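Local coordinates for DUF3218 domain-containing protein (Pseudomonas aeruginosa, PDB 2IGS) that is of unknown function but folds largely into helical bundles, with a two-fold symmetric contact between two of its copies, at the interface of chains A and B. Numbering follows the deposited sequence. Chains: chain A/B, Hypothetical protein.

Contacts 1 and 2 are neighbouring patches of the two-fold symmetric interface between chains A and B, two of the eight copies in the deposited assembly. Their C-alpha centres are about 7 Å apart, and they share A:Ser139 and B:Thr136. Contact 1 lies around the paired threonines of the short turn that follows strand 132-134. In contact 2 the same turn of chain A reaches outward to chain B, whose strands 148-150 and 154-155 supply part of the receiving surface. Symmetry repeats contact 2, so the turn both meets its twin and docks on the partner. Whether this pairing persists in solution the structure alone does not show.

Contact 1: the interface of chains A and B. Residues chain A 136-137, 139-140; chain B 136-137, 139-140.
A:Thr136 and B:Thr136 face each other at the middle of this small patch, their side chains crossing at about a right angle with the CG2 methyls turned towards each other. The methyls are modelled too close together for their separation to carry meaning. Each also packs against the partner's turn: A:Thr136 CG2 lies 3.3 Å from the backbone oxygen O of B:Asp137 and 4.0 Å from B:Gly140 CA. The twin contact brings B:Thr136 CG2 to 4.1 Å from A:Gly140 CA. Threonine suits this place because its branched CB sends the methyl towards the other threonine while the hydroxyl OG1 of A:Thr136 lies over the partner's backbone, 3.7 Å from B:Gly140 CA. OG1 is roughly anti to the carbonyl carbon (chi1 -90°), which turns the two branches to these separate neighbours. Glycine suits the surface opposite: without a side chain, B:Gly140 lets its main chain come within 3.7 Å, measured from its N to A:Thr136 CB, and its positive phi of 83° is one that glycine adopts easily.

Behind this first shell, aspartate shapes each turn. The side chain of A:Asp137 folds back over its own loop and accepts a hydrogen bond from the backbone two residues on, an Asx-turn that should help hold A:Gly140 towards the partner. The same bond recurs in chain B, where B:Ser139 N meets B:Asp137 OD1 at 2.8 Å, from above the carboxylate plane.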
loop_
_atom_site.group_PDB
_atom_site.type_symbol
_atom_site.label_atom_id
_atom_site.label_comp_id
_atom_site.label_asym_id
_atom_site.label_seq_id
_atom_site.Cartn_x
_atom_site.Cartn_y
_atom_site.Cartn_z
ATOM N N THR A 136 -21.777 -0.160 6.451
ATOM C CA THR A 136 -22.600 -1.350 6.460
ATOM C C THR A 136 -22.915 -1.763 5.007
ATOM O O THR A 136 -23.048 -0.893 4.117
ATOM C CB THR A 136 -23.950 -0.987 7.225
ATOM O OG1 THR A 136 -23.829 -1.248 8.626
ATOM C CG2 THR A 136 -25.107 -1.724 6.717
ATOM N N ASP A 137 -23.084 -3.066 4.750
ATOM C CA ASP A 137 -23.765 -3.459 3.509
ATOM C C ASP A 137 -25.295 -3.215 3.586
ATOM O O ASP A 137 -25.768 -2.561 4.510
ATOM C CB ASP A 137 -23.414 -4.907 3.056
ATOM C CG ASP A 137 -23.719 -5.963 4.116
ATOM O OD1 ASP A 137 -24.678 -5.800 4.902
ATOM O OD2 ASP A 137 -22.979 -6.978 4.153
ATOM N N SER A 139 -27.398 -5.448 4.228
ATOM C CA SER A 139 -27.928 -6.504 5.093
ATOM C C SER A 139 -27.541 -6.347 6.560
ATOM O O SER A 139 -27.707 -7.271 7.352
ATOM C CB SER A 139 -27.500 -7.869 4.572
ATOM O OG SER A 139 -27.956 -8.039 3.241
ATOM N N GLY A 140 -27.011 -5.188 6.910
ATOM C CA GLY A 140 -26.623 -4.891 8.285
ATOM C C GLY A 140 -25.208 -5.318 8.644
ATOM O O GLY A 140 -24.754 -5.064 9.760
ATOM N N THR B 136 -31.115 -2.639 4.887
ATOM C CA THR B 136 -30.450 -1.566 5.568
ATOM C C THR B 136 -29.866 -0.587 4.534
ATOM O O THR B 136 -29.623 -0.989 3.397
ATOM C CB THR B 136 -29.377 -2.265 6.450
ATOM O OG1 THR B 136 -29.920 -2.487 7.758
ATOM C CG2 THR B 136 -28.135 -1.519 6.539
ATOM N N ASP B 137 -29.709 0.688 4.904
ATOM C CA ASP B 137 -28.863 1.614 4.136
ATOM C C ASP B 137 -27.389 1.327 4.483
ATOM O O ASP B 137 -27.095 0.390 5.199
ATOM C CB ASP B 137 -29.218 3.101 4.417
ATOM C CG ASP B 137 -29.079 3.481 5.909
ATOM O OD1 ASP B 137 -28.281 2.847 6.623
ATOM O OD2 ASP B 137 -29.766 4.412 6.376
ATOM N N SER B 139 -25.491 2.895 6.436
ATOM C CA SER B 139 -25.192 3.434 7.782
ATOM C C SER B 139 -25.826 2.597 8.894
ATOM O O SER B 139 -25.810 2.975 10.077
ATOM C CB SER B 139 -25.641 4.889 7.871
ATOM O OG SER B 139 -25.071 5.605 6.789
ATOM N N GLY B 140 -26.366 1.453 8.492
ATOM C CA GLY B 140 -27.008 0.528 9.394
ATOM C C GLY B 140 -28.452 0.889 9.700
ATOM O O GLY B 140 -29.056 0.248 10.534
#

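Contact 2: the interface of chains A and B. Residues chain A 138-139; chain B 124-125, 135-136, 149, 153, 155.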
loop_
_atom_site.group_PDB
_atom_site.type_symbol
_atom_site.label_atom_id
_atom_site.label_comp_id
_atom_site.label_asym_id
_atom_site.label_seq_id
_atom_site.Cartn_x
_atom_site.Cartn_y
_atom_site.Cartn_z
ATOM N N ALA A 138 -26.056 -3.706 2.613
ATOM C CA ALA A 138 -27.510 -3.572 2.652
ATOM C C ALA A 138 -28.189 -4.546 3.642
ATOM O O ALA A 138 -29.407 -4.459 3.880
ATOM C CB ALA A 138 -28.090 -3.747 1.265
ATOM N N SER A 139 -27.398 -5.448 4.228
ATOM C CA SER A 139 -27.928 -6.504 5.093
ATOM C C SER A 139 -27.541 -6.347 6.560
ATOM O O SER A 139 -27.707 -7.271 7.352
ATOM C CB SER A 139 -27.500 -7.869 4.572
ATOM O OG SER A 139 -27.956 -8.039 3.241
ATOM N N SER B 124 -26.618 -10.674 9.678
ATOM C CA SER B 124 -27.886 -9.976 9.501
ATOM C C SER B 124 -28.504 -9.898 10.908
ATOM O O SER B 124 -28.044 -10.581 11.831
ATOM C CB SER B 124 -28.790 -10.689 8.487
ATOM O OG SER B 124 -29.575 -11.683 9.117
ATOM N N PRO B 125 -29.521 -9.055 11.103
ATOM C CA PRO B 125 -30.048 -8.956 12.462
ATOM C C PRO B 125 -31.085 -10.048 12.765
ATOM O O PRO B 125 -31.689 -10.069 13.834
ATOM C CB PRO B 125 -30.693 -7.570 12.484
ATOM C CG PRO B 125 -30.755 -7.103 11.055
ATOM C CD PRO B 125 -30.257 -8.194 10.172
ATOM N N SER B 135 -34.142 -4.577 4.900
ATOM C CA SER B 135 -32.819 -4.274 4.423
ATOM C C SER B 135 -32.406 -2.903 4.984
ATOM O O SER B 135 -33.229 -2.121 5.473
ATOM C CB SER B 135 -32.739 -4.326 2.899
ATOM O OG SER B 135 -33.375 -3.222 2.289
ATOM N N THR B 136 -31.115 -2.639 4.887
ATOM C CA THR B 136 -30.450 -1.566 5.568
ATOM C C THR B 136 -29.866 -0.587 4.534
ATOM O O THR B 136 -29.623 -0.989 3.397
ATOM C CB THR B 136 -29.377 -2.265 6.450
ATOM O OG1 THR B 136 -29.920 -2.487 7.758
ATOM C CG2 THR B 136 -28.135 -1.519 6.539
ATOM N N LEU B 149 -35.568 -8.021 4.059
ATOM C CA LEU B 149 -34.442 -8.861 4.408
ATOM C C LEU B 149 -34.927 -10.154 5.092
ATOM O O LEU B 149 -35.429 -10.137 6.224
ATOM C CB LEU B 149 -33.439 -8.091 5.282
ATOM C CG LEU B 149 -32.157 -8.837 5.643
ATOM C CD1 LEU B 149 -31.348 -9.234 4.367
ATOM C CD2 LEU B 149 -31.337 -7.969 6.597
ATOM N N GLY B 153 -29.716 -13.449 5.780
ATOM C CA GLY B 153 -29.096 -12.664 4.712
ATOM C C GLY B 153 -29.687 -12.689 3.313
ATOM O O GLY B 153 -29.063 -12.133 2.386
ATOM N N ASN B 155 -31.383 -10.939 0.932
ATOM C CA ASN B 155 -31.731 -9.556 0.696
ATOM C C ASN B 155 -32.522 -9.409 -0.594
ATOM O O ASN B 155 -31.959 -9.301 -1.696
ATOM C CB ASN B 155 -30.452 -8.711 0.652
ATOM C CG ASN B 155 -30.723 -7.221 0.889
ATOM O OD1 ASN B 155 -31.740 -6.672 0.445
ATOM N ND2 ASN B 155 -29.814 -6.566 1.593
HETATM O O HOH W 1 -27.007 -10.462 2.392
#
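The carboxamide of B:Asn155 meets A:Ala138 and A:Ser139 with its nitrogen end. To one side of the amide plane lies the methyl of A:Ala138, its CB 3.3 Å from B:Asn155 ND2; towards the other side are two oxygens of chain A, in well separated directions from the nitrogen. ND2 donates to the hydroxyl OG of A:Ser139 at 2.9 Å, tilted 16° from the amide plane, and makes a longer, bent second hydrogen bond, 3.1 Å, to the backbone oxygen O of A:Ala138. Asparagine suits the place because its NH2 can serve two acceptors. Its CG is anti to the backbone N (chi1 -160°), which carries the amide from strand 154-155 towards the turn.

The oxygen of A:Ala138 also accepts from the backbone N of B:Thr136 at 2.7 Å. This donor sits above the carbonyl plane, not on a lone pair. With ND2 as well, the one carbonyl ties the turn to both the backbone and a side chain of chain B. The small alanine lets the main chain come in closely.

A:Ser139 can accept from asparagine and still bond to water, as a hydroxyl does well. Alongside it B:Leu149 spreads its branches: CD1 approaches the hydroxyl and CB, while CD2 packs 4.0 Å from A:Ser139 CA. Water 1 completes the link, its O lying 2.7 Å from A:Ser139 OG. The same water O is 2.6 Å from the backbone oxygen O of B:Gly153.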